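Fat acid-binding protein (Eubacterium ventriosum, PDB 3NYI) binds stearic acid and is probably a lipid-binding protein of the DegV family. Local coordinates at residues S66-V70 and E71-D75; G98-N101 and S102-A106; F250-M253 and K254-E257; V220-V223 and A224-Y227. All coordinates share one frame; numbering follows the deposited sequence.

How the contacts relate
Four short pieces of chain illustrate how surroundings dress local helical contacts. Contact 1 is a loop-to-helix start; the other three are helical turns. Contacts 1 and 2 lie together, centres about 8 Å apart, where helices 70-81 and 99-113 begin near the carboxyl end of the bound stearic acid; their chemistry is that of caps, hydroxyls and a tyrosine that spans from one helix to the next over the sheet. Contacts 3 and 4, centres about 14 Å apart, sit in neighbouring helices 246-260 and 213-231 on the opposite side of the chain's centre, joined through Leu-221. All four are partly buried, most apolar groups facing inward and charged or amide groups the surface.

Contact 1 (S66-V70 and E71-D75); sequences SLPSV and ESYAD. With STE (stearic acid), chain C.
Pro-68 and Tyr-73 meet where the loop after strand 64-66 turns into helix 70-81. Just upstream, Leu-67 N lies 3.6 Å from O1 of the stearic acid. The tyrosine can be followed outward: CB rests near Val-70 O, CD1 lies 3.9 Å from Ser-69 O, CE1 reaches 3.7 Å from Pro-68 CG, and CZ and OH still skirt that same proline carbon. With CG set opposite the carbonyl carbon (chi1 -83°), the ring runs back over the loop, and its OH ends in a hydrogen bond to Ser-99 OG of the next helix. Ser-69 is the N-cap. Its OG hydrogen-bonds Ser-72 OG at 2.9 Å and also holds a water at 2.6 Å, which bonds only weakly to Glu-71 OE2; its carbonyl takes weak bonds from the amides of Ser-72 and Tyr-73. The first helical bond of full strength is Ala-74 N to Val-70 O, 2.9 Å. A leucine in place of Tyr-73 would probably leave Ser-99 OG without its hydroxyl partner and Pro-68 with less to pack on. Ser-69 thus ties the helix start by both its carbonyl and its hydroxyl, while the tyrosine ring joins the proline to helix 99-113.

Contact 2 (G98-N101 and S102-A106); sequences GSYN and SAINA
The helix of a beta-alpha-beta unit, running from strand 87-91 through helix 99-113 to strand 119-123, opens with this turn, and Tyr-100 and Ile-104 make its main side-chain contact. Gly-98 occupies the N-cap position and its carbonyl accepts the amide of Ser-102 at 3.0 Å, the first of four successive i to i+4 bonds that end with Asn-105 N on Asn-101 O. Ile-104 comes over one face of the tyrosine ring: CG1 lies 3.9 Å from the ring centroid, 22° off the normal, a CH-pi contact displaced toward the CE2-CZ side of the rim. CD1 continues across toward CZ and OH. The ring is set for this by a chi1 of 170°, which turns CG away from the backbone N and lets the phenol run along the helix toward the following turn. Both residues also touch Val-121 of strand 119-123, so the pair helps seat the helix against the sheet. Replacing Tyr-100 by a serine would probably strip Ile-104 of the ring beneath its CG1 and CD1 and open a gap beside Val-121. Another flank of the helix is polar: Ser-99 OG bonds to both Tyr-73 OH and Asp-10 OD2, and Ser-102 OG to Pro-68 O. That serine is angled back along the turn, with CB 3.5 Å from Ser-99 O.

Contact 3 (F250-M253 and K254-E257); sequences FEFM and KEVE
Phe-252 and Val-256 form the tight side of helix 246-260, the helix of the beta-alpha-beta unit that links strand 236-242 to strand 270-271. Val-256 CG2 sits over one face of the phenyl ring, 3.8 Å from its centroid and 23° from the normal, a CH-pi contact that leans toward CE2. The ring is brought there by a chi1 of -175°, with CG opposite the backbone N, while the same valine methyl also lies 3.3 Å from Phe-252 O. Val-240 of strand 236-242 and Leu-221 of helix 213-231 touch both residues, so this part of the turn is sandwiched between sheet and neighbouring helix. Selenomethionine Met-253, on an adjoining flank, turns toward Val-240 and Tyr-242. The backbone beneath is regular, as in Val-256 N to Phe-252 O at 2.9 Å, though Lys-254 N binds Phe-250 O and Glu-251 O only weakly.

Glu-251 and Lys-254 belong to the exposed part. Glu-255 stands at the border, touching Leu-221, its OE1 3.8 Å from Phe-252 CD1. Its carboxylate plane is turned 65° from that of Glu-251, whose OE1 lies 3.9 Å from Glu-255 OE2. Like charges this close would probably repel, and a water near both oxygens may ease the approach. The water oxygen stands 3.0 Å from Glu-251 OE1 and 2.9 Å from Glu-255 OE2.

Contact 4 (V220-V223 and A224-Y227); sequences VLQV and AKKY
From Val-220 to Tyr-227 the backbone makes two regular turns of helix, with Ala-224 N on Val-220 O at 3.0 Å, Lys-225 N on Leu-221 O at 2.9 Å and Lys-226 N on Gln-222 O at 3.1 Å, while the last of the series, Tyr-227 N to Val-223 O, is stretched to 3.3 Å and weak. The side chains of the two halves barely touch one another; they mostly fan outward, and what closeness there is runs from a CB to a carbonyl one turn back. Lys-225 CB lies 3.3 Å from Leu-221 O, and Ala-224 CB is 3.7 Å from Val-220 O. The closest side chains are those of Gln-222 and Lys-225, which run side by side in the same direction. Gln-222 bends at chi2 (-51°), and its OE1 comes to 4.2 Å from Lys-225 CD, in the middle of the lysine chain, a loose van der Waals approach.

Helix 213-231 packs on the mixed sheet of this half of the protein, and the fan of side chains follows that setting. Val-220 and Ala-224 face Phe-165 and Leu-287 of strands 163-167 and 285-291, and Val-223 reaches Phe-165 and Ile-198. Leu-221 turns instead to helix 246-260, where it meets Val-256 and Thr-259. Lys-225 has CG opposite the backbone N (chi1 180°), its chain extended until a bend at chi4, and NZ forms a salt bridge with Asp-229 one turn on. Tyr-227 passes along the sheet side past Arg-163 and Val-289, and its OH hydrogen-bonds the carbonyl oxygen of Ser-161.

Contact 1 (S66-V70 and E71-D75)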
loop_
_atom_site.group_PDB
_atom_site.type_symbol
_atom_site.label_atom_id
_atom_site.label_comp_id
_atom_site.label_asym_id
_atom_site.label_seq_id
_atom_site.Cartn_x
_atom_site.Cartn_y
_atom_site.Cartn_z
ATOM N N SER A 66 -0.580 0.267 -14.817
ATOM C CA SER A 66 0.618 -0.249 -15.437
ATOM C C SER A 66 1.784 -0.030 -14.485
ATOM O O SER A 66 1.887 1.027 -13.862
ATOM C CB SER A 66 0.852 0.477 -16.769
ATOM O OG SER A 66 1.967 -0.061 -17.435
ATOM N N LEU A 67 2.627 -1.054 -14.345
ATOM C CA LEU A 67 3.834 -0.994 -13.526
ATOM C C LEU A 67 4.778 0.120 -14.004
ATOM O O LEU A 67 4.704 0.528 -15.166
ATOM C CB LEU A 67 4.542 -2.354 -13.589
ATOM C CG LEU A 67 5.286 -2.668 -14.898
ATOM C CD1 LEU A 67 6.053 -3.979 -14.761
ATOM C CD2 LEU A 67 4.366 -2.712 -16.121
ATOM N N PRO A 68 5.685 0.604 -13.129
ATOM C CA PRO A 68 6.609 1.646 -13.615
ATOM C C PRO A 68 7.601 1.031 -14.580
ATOM O O PRO A 68 7.917 -0.157 -14.445
ATOM C CB PRO A 68 7.363 2.093 -12.350
ATOM C CG PRO A 68 6.560 1.507 -11.167
ATOM C CD PRO A 68 5.951 0.235 -11.723
ATOM N N SER A 69 8.085 1.814 -15.540
ATOM C CA SER A 69 9.030 1.296 -16.511
ATOM C C SER A 69 10.364 1.090 -15.811
ATOM O O SER A 69 10.685 1.812 -14.875
ATOM C CB SER A 69 9.220 2.304 -17.661
ATOM O OG SER A 69 9.857 3.477 -17.178
ATOM N N VAL A 70 11.147 0.132 -16.289
ATOM C CA VAL A 70 12.536 -0.003 -15.852
ATOM C C VAL A 70 13.307 1.340 -15.909
ATOM O O VAL A 70 14.069 1.668 -14.998
ATOM C CB VAL A 70 13.276 -1.041 -16.716
ATOM C CG1 VAL A 70 14.768 -1.041 -16.403
ATOM C CG2 VAL A 70 12.671 -2.423 -16.540
ATOM N N GLU A 71 13.120 2.112 -16.976
ATOM C CA GLU A 71 13.844 3.384 -17.119
ATOM C C GLU A 71 13.495 4.404 -16.036
ATOM O O GLU A 71 14.359 5.176 -15.603
ATOM C CB GLU A 71 13.592 4.015 -18.495
ATOM C CG GLU A 71 13.984 3.147 -19.669
ATOM C CD GLU A 71 13.133 3.429 -20.899
ATOM O OE1 GLU A 71 13.704 3.630 -21.995
ATOM O OE2 GLU A 71 11.889 3.458 -20.765
ATOM N N SER A 72 12.233 4.415 -15.603
ATOM C CA SER A 72 11.781 5.316 -14.532
ATOM C C SER A 72 12.506 5.074 -13.208
ATOM O O SER A 72 12.961 6.010 -12.548
ATOM C CB SER A 72 10.276 5.175 -14.305
ATOM O OG SER A 72 9.563 5.725 -15.393
ATOM N N TYR A 73 12.583 3.815 -12.810
ATOM C CA TYR A 73 13.390 3.444 -11.653
ATOM C C TYR A 73 14.861 3.793 -11.890
ATOM O O TYR A 73 15.511 4.374 -11.033
ATOM C CB TYR A 73 13.284 1.950 -11.401
ATOM C CG TYR A 73 12.063 1.510 -10.613
ATOM C CD1 TYR A 73 11.087 0.705 -11.190
ATOM C CD2 TYR A 73 11.908 1.874 -9.280
ATOM C CE1 TYR A 73 9.974 0.279 -10.462
ATOM C CE2 TYR A 73 10.805 1.457 -8.547
ATOM C CZ TYR A 73 9.846 0.658 -9.140
ATOM O OH TYR A 73 8.760 0.248 -8.391
ATOM N N ALA A 74 15.377 3.418 -13.059
ATOM C CA ALA A 74 16.802 3.565 -13.341
ATOM C C ALA A 74 17.267 5.020 -13.233
ATOM O O ALA A 74 18.322 5.292 -12.674
ATOM C CB ALA A 74 17.141 3.005 -14.727
ATOM N N ASP A 75 16.490 5.947 -13.782
ATOM C CA ASP A 75 16.837 7.366 -13.700
ATOM C C ASP A 75 16.886 7.872 -12.246
ATOM O O ASP A 75 17.749 8.673 -11.883
ATOM C CB ASP A 75 15.879 8.211 -14.545
ATOM C CG ASP A 75 16.055 7.981 -16.056
ATOM O OD1 ASP A 75 17.065 7.381 -16.493
ATOM O OD2 ASP A 75 15.168 8.412 -16.818
HETATM C C1 STE C . 0.267 -2.919 -12.013
HETATM O O1 STE C . 1.316 -3.483 -12.087
HETATM O O2 STE C . -0.403 -2.797 -12.996
HETATM C C2 STE C . -0.311 -2.562 -10.625
HETATM C C3 STE C . -1.348 -3.623 -10.177
HETATM C C4 STE C . -2.001 -3.194 -8.839
HETATM C C5 STE C . -2.851 -4.338 -8.241
HETATM C C6 STE C . -3.534 -3.861 -6.938
HETATM C C7 STE C . -4.475 -4.952 -6.368
HETATM C C8 STE C . -4.999 -4.472 -4.989
HETATM C C9 STE C . -5.968 -5.505 -4.370
HETATM C C10 STE C . -6.526 -4.929 -3.039
HETATM C C11 STE C . -5.448 -5.059 -1.962
HETATM C C12 STE C . -5.152 -3.769 -1.161
HETATM C C13 STE C . -6.303 -2.751 -1.116
HETATM C C14 STE C . -6.433 -2.297 0.364
HETATM C C15 STE C . -7.269 -1.002 0.479
HETATM C C16 STE C . -7.678 -0.809 1.960
HETATM C C17 STE C . -6.567 -0.046 2.713
HETATM C C18 STE C . -7.019 0.313 4.147
HETATM O O HOH W 1 9.804 5.402 -18.948
#

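Contact 2 (G98-N101 and S102-A106)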
loop_
_atom_site.group_PDB
_atom_site.type_symbol
_atom_site.label_atom_id
_atom_site.label_comp_id
_atom_site.label_asym_id
_atom_site.label_seq_id
_atom_site.Cartn_x
_atom_site.Cartn_y
_atom_site.Cartn_z
ATOM N N GLY A 98 4.341 -6.415 -11.399
ATOM C CA GLY A 98 5.728 -6.612 -11.765
ATOM C C GLY A 98 6.616 -5.420 -11.425
ATOM O O GLY A 98 7.761 -5.354 -11.863
ATOM N N SER A 99 6.098 -4.493 -10.620
ATOM C CA SER A 99 6.876 -3.336 -10.179
ATOM C C SER A 99 8.245 -3.717 -9.600
ATOM O O SER A 99 9.266 -3.133 -9.956
ATOM C CB SER A 99 6.060 -2.513 -9.166
ATOM O OG SER A 99 6.796 -1.395 -8.713
ATOM N N TYR A 100 8.264 -4.683 -8.681
ATOM C CA TYR A 100 9.504 -5.138 -8.085
ATOM C C TYR A 100 10.510 -5.564 -9.145
ATOM O O TYR A 100 11.694 -5.221 -9.078
ATOM C CB TYR A 100 9.217 -6.315 -7.130
ATOM C CG TYR A 100 10.441 -7.041 -6.626
ATOM C CD1 TYR A 100 11.168 -6.554 -5.544
ATOM C CD2 TYR A 100 10.850 -8.246 -7.206
ATOM C CE1 TYR A 100 12.284 -7.226 -5.074
ATOM C CE2 TYR A 100 11.967 -8.929 -6.739
ATOM C CZ TYR A 100 12.681 -8.410 -5.673
ATOM O OH TYR A 100 13.780 -9.083 -5.189
ATOM N N ASN A 101 10.056 -6.326 -10.128
ATOM C CA ASN A 101 11.001 -6.812 -11.119
ATOM C C ASN A 101 11.489 -5.731 -12.089
ATOM O O ASN A 101 12.583 -5.843 -12.637
ATOM C CB ASN A 101 10.474 -8.052 -11.839
ATOM C CG ASN A 101 10.794 -9.332 -11.064
ATOM O OD1 ASN A 101 11.966 -9.713 -10.910
ATOM N ND2 ASN A 101 9.774 -9.959 -10.537
ATOM N N SER A 102 10.694 -4.682 -12.278
ATOM C CA SER A 102 11.200 -3.515 -13.015
ATOM C C SER A 102 12.336 -2.874 -12.244
ATOM O O SER A 102 13.355 -2.487 -12.814
ATOM C CB SER A 102 10.104 -2.477 -13.266
ATOM O OG SER A 102 9.108 -3.019 -14.093
ATOM N N ALA A 103 12.179 -2.784 -10.921
ATOM C CA ALA A 103 13.212 -2.155 -10.111
ATOM C C ALA A 103 14.479 -3.007 -10.087
ATOM O O ALA A 103 15.589 -2.483 -10.056
ATOM C CB ALA A 103 12.703 -1.894 -8.669
ATOM N N ILE A 104 14.318 -4.327 -10.077
ATOM C CA ILE A 104 15.474 -5.216 -10.119
ATOM C C ILE A 104 16.230 -5.009 -11.436
ATOM O O ILE A 104 17.460 -4.872 -11.457
ATOM C CB ILE A 104 15.064 -6.700 -10.011
ATOM C CG1 ILE A 104 14.563 -7.013 -8.597
ATOM C CG2 ILE A 104 16.264 -7.589 -10.314
ATOM C CD1 ILE A 104 15.592 -6.763 -7.525
ATOM N N ASN A 105 15.496 -5.000 -12.537
ATOM C CA ASN A 105 16.138 -4.730 -13.829
ATOM C C ASN A 105 16.803 -3.357 -13.863
ATOM O O ASN A 105 17.860 -3.190 -14.463
ATOM C CB ASN A 105 15.170 -4.909 -14.996
ATOM C CG ASN A 105 15.022 -6.371 -15.403
ATOM O OD1 ASN A 105 15.042 -7.267 -14.554
ATOM N ND2 ASN A 105 14.891 -6.619 -16.701
ATOM N N ALA A 106 16.200 -2.382 -13.190
ATOM C CA ALA A 106 16.750 -1.026 -13.185
ATOM C C ALA A 106 18.035 -0.951 -12.363
ATOM O O ALA A 106 18.991 -0.263 -12.744
ATOM C CB ALA A 106 15.723 -0.037 -12.666
#

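Contact 3 (F250-M253 and K254-E257)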
loop_
_atom_site.group_PDB
_atom_site.type_symbol
_atom_site.label_atom_id
_atom_site.label_comp_id
_atom_site.label_asym_id
_atom_site.label_seq_id
_atom_site.Cartn_x
_atom_site.Cartn_y
_atom_site.Cartn_z
ATOM N N PHE A 250 -12.819 9.770 8.064
ATOM C CA PHE A 250 -12.556 10.386 9.367
ATOM C C PHE A 250 -13.434 9.763 10.451
ATOM O O PHE A 250 -12.986 9.547 11.575
ATOM C CB PHE A 250 -12.796 11.900 9.326
ATOM C CG PHE A 250 -11.984 12.611 8.292
ATOM C CD1 PHE A 250 -10.653 12.284 8.094
ATOM C CD2 PHE A 250 -12.547 13.617 7.522
ATOM C CE1 PHE A 250 -9.898 12.939 7.133
ATOM C CE2 PHE A 250 -11.799 14.280 6.566
ATOM C CZ PHE A 250 -10.470 13.939 6.370
ATOM N N GLU A 251 -14.685 9.489 10.104
ATOM C CA GLU A 251 -15.622 8.882 11.036
ATOM C C GLU A 251 -15.184 7.455 11.341
ATOM O O GLU A 251 -15.286 6.983 12.469
ATOM C CB GLU A 251 -17.035 8.876 10.440
ATOM C CG GLU A 251 -18.091 8.246 11.342
ATOM C CD GLU A 251 -19.407 7.963 10.620
ATOM O OE1 GLU A 251 -19.375 7.423 9.492
ATOM O OE2 GLU A 251 -20.479 8.270 11.192
ATOM N N PHE A 252 -14.704 6.760 10.319
ATOM C CA PHE A 252 -14.202 5.410 10.526
ATOM C C PHE A 252 -13.029 5.427 11.502
ATOM O O PHE A 252 -12.923 4.550 12.362
ATOM C CB PHE A 252 -13.812 4.747 9.197
ATOM C CG PHE A 252 -13.399 3.308 9.341
ATOM C CD1 PHE A 252 -14.309 2.354 9.781
ATOM C CD2 PHE A 252 -12.100 2.908 9.044
ATOM C CE1 PHE A 252 -13.935 1.024 9.929
ATOM C CE2 PHE A 252 -11.711 1.580 9.193
ATOM C CZ PHE A 252 -12.633 0.633 9.635
HETATM N N MSE A 253 -12.160 6.429 11.382
HETATM C CA MSE A 253 -11.006 6.519 12.269
HETATM C C MSE A 253 -11.451 6.595 13.718
HETATM O O MSE A 253 -10.755 6.126 14.605
HETATM C CB MSE A 253 -10.154 7.746 11.958
HETATM C CG MSE A 253 -9.498 7.729 10.597
HETATM SE SE MSE A 253 -8.604 9.417 10.232
HETATM C CE MSE A 253 -8.397 9.201 8.284
ATOM N N LYS A 254 -12.601 7.221 13.954
ATOM C CA LYS A 254 -13.105 7.348 15.316
ATOM C C LYS A 254 -13.582 5.993 15.821
ATOM O O LYS A 254 -13.329 5.623 16.969
ATOM C CB LYS A 254 -14.225 8.391 15.386
ATOM C CG LYS A 254 -13.740 9.825 15.201
ATOM C CD LYS A 254 -14.896 10.818 15.264
ATOM C CE LYS A 254 -14.396 12.258 15.254
ATOM N NZ LYS A 254 -15.510 13.251 15.348
ATOM N N GLU A 255 -14.266 5.253 14.951
ATOM C CA GLU A 255 -14.748 3.915 15.281
ATOM C C GLU A 255 -13.590 2.970 15.564
ATOM O O GLU A 255 -13.679 2.121 16.451
ATOM C CB GLU A 255 -15.592 3.338 14.145
ATOM C CG GLU A 255 -16.799 4.171 13.751
ATOM C CD GLU A 255 -17.401 3.726 12.425
ATOM O OE1 GLU A 255 -17.295 2.523 12.083
ATOM O OE2 GLU A 255 -17.981 4.581 11.723
ATOM N N VAL A 256 -12.513 3.101 14.792
ATOM C CA VAL A 256 -11.329 2.269 15.002
ATOM C C VAL A 256 -10.728 2.525 16.381
ATOM O O VAL A 256 -10.454 1.587 17.135
ATOM C CB VAL A 256 -10.252 2.515 13.926
ATOM C CG1 VAL A 256 -8.943 1.816 14.288
ATOM C CG2 VAL A 256 -10.742 2.062 12.543
ATOM N N GLU A 257 -10.535 3.798 16.714
ATOM C CA GLU A 257 -9.889 4.146 17.970
ATOM C C GLU A 257 -10.730 3.664 19.142
ATOM O O GLU A 257 -10.204 3.128 20.117
ATOM C CB GLU A 257 -9.644 5.656 18.070
ATOM C CG GLU A 257 -8.550 6.162 17.131
ATOM C CD GLU A 257 -8.153 7.598 17.416
ATOM O OE1 GLU A 257 -8.922 8.303 18.107
ATOM O OE2 GLU A 257 -7.067 8.020 16.955
HETATM O O HOH W 2 -17.455 5.189 8.953
#

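Contact 4 (V220-V223 and A224-Y227)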
loop_
_atom_site.group_PDB
_atom_site.type_symbol
_atom_site.label_atom_id
_atom_site.label_comp_id
_atom_site.label_asym_id
_atom_site.label_seq_id
_atom_site.Cartn_x
_atom_site.Cartn_y
_atom_site.Cartn_z
ATOM N N VAL A 220 -15.024 -5.615 9.635
ATOM C CA VAL A 220 -13.609 -5.282 9.470
ATOM C C VAL A 220 -12.955 -5.065 10.835
ATOM O O VAL A 220 -11.893 -5.621 11.111
ATOM C CB VAL A 220 -13.391 -4.039 8.575
ATOM C CG1 VAL A 220 -11.955 -3.519 8.706
ATOM C CG2 VAL A 220 -13.690 -4.372 7.114
ATOM N N LEU A 221 -13.595 -4.259 11.683
ATOM C CA LEU A 221 -13.058 -3.950 13.010
ATOM C C LEU A 221 -12.968 -5.191 13.895
ATOM O O LEU A 221 -12.008 -5.360 14.648
ATOM C CB LEU A 221 -13.899 -2.883 13.715
ATOM C CG LEU A 221 -13.762 -1.442 13.215
ATOM C CD1 LEU A 221 -14.811 -0.553 13.857
ATOM C CD2 LEU A 221 -12.368 -0.909 13.493
ATOM N N GLN A 222 -13.957 -6.067 13.803
ATOM C CA GLN A 222 -13.929 -7.264 14.636
ATOM C C GLN A 222 -12.812 -8.214 14.211
ATOM O O GLN A 222 -12.147 -8.816 15.053
ATOM C CB GLN A 222 -15.294 -7.959 14.663
ATOM C CG GLN A 222 -16.302 -7.213 15.509
ATOM C CD GLN A 222 -15.759 -6.881 16.899
ATOM O OE1 GLN A 222 -15.348 -7.770 17.652
ATOM N NE2 GLN A 222 -15.750 -5.597 17.237
ATOM N N VAL A 223 -12.582 -8.333 12.905
ATOM C CA VAL A 223 -11.482 -9.157 12.432
ATOM C C VAL A 223 -10.120 -8.574 12.858
ATOM O O VAL A 223 -9.197 -9.308 13.239
ATOM C CB VAL A 223 -11.513 -9.317 10.890
ATOM C CG1 VAL A 223 -10.259 -10.001 10.431
ATOM C CG2 VAL A 223 -12.732 -10.123 10.475
ATOM N N ALA A 224 -9.983 -7.255 12.795
ATOM C CA ALA A 224 -8.718 -6.645 13.199
ATOM C C ALA A 224 -8.522 -6.845 14.705
ATOM O O ALA A 224 -7.416 -7.111 15.162
ATOM C CB ALA A 224 -8.700 -5.179 12.876
ATOM N N LYS A 225 -9.604 -6.700 15.457
ATOM C CA LYS A 225 -9.528 -6.758 16.921
ATOM C C LYS A 225 -9.024 -8.120 17.390
ATOM O O LYS A 225 -8.173 -8.205 18.280
ATOM C CB LYS A 225 -10.866 -6.434 17.555
ATOM C CG LYS A 225 -10.822 -6.492 19.104
ATOM C CD LYS A 225 -12.155 -6.102 19.733
ATOM C CE LYS A 225 -12.179 -6.439 21.239
ATOM N NZ LYS A 225 -10.916 -6.017 21.916
ATOM N N LYS A 226 -9.539 -9.173 16.764
ATOM C CA LYS A 226 -9.096 -10.532 17.029
ATOM C C LYS A 226 -7.594 -10.702 16.783
ATOM O O LYS A 226 -6.882 -11.289 17.588
ATOM C CB LYS A 226 -9.900 -11.514 16.170
ATOM C CG LYS A 226 -9.444 -12.959 16.276
ATOM C CD LYS A 226 -10.248 -13.864 15.338
ATOM C CE LYS A 226 -9.859 -15.328 15.514
ATOM N NZ LYS A 226 -10.120 -15.785 16.907
ATOM N N TYR A 227 -7.103 -10.194 15.658
ATOM C CA TYR A 227 -5.690 -10.289 15.361
ATOM C C TYR A 227 -4.837 -9.493 16.357
ATOM O O TYR A 227 -3.803 -9.976 16.841
ATOM C CB TYR A 227 -5.429 -9.776 13.931
ATOM C CG TYR A 227 -3.972 -9.755 13.568
ATOM C CD1 TYR A 227 -3.313 -10.931 13.225
ATOM C CD2 TYR A 227 -3.248 -8.562 13.560
ATOM C CE1 TYR A 227 -1.965 -10.930 12.887
ATOM C CE2 TYR A 227 -1.885 -8.545 13.205
ATOM C CZ TYR A 227 -1.256 -9.736 12.876
ATOM O OH TYR A 227 0.081 -9.752 12.518
#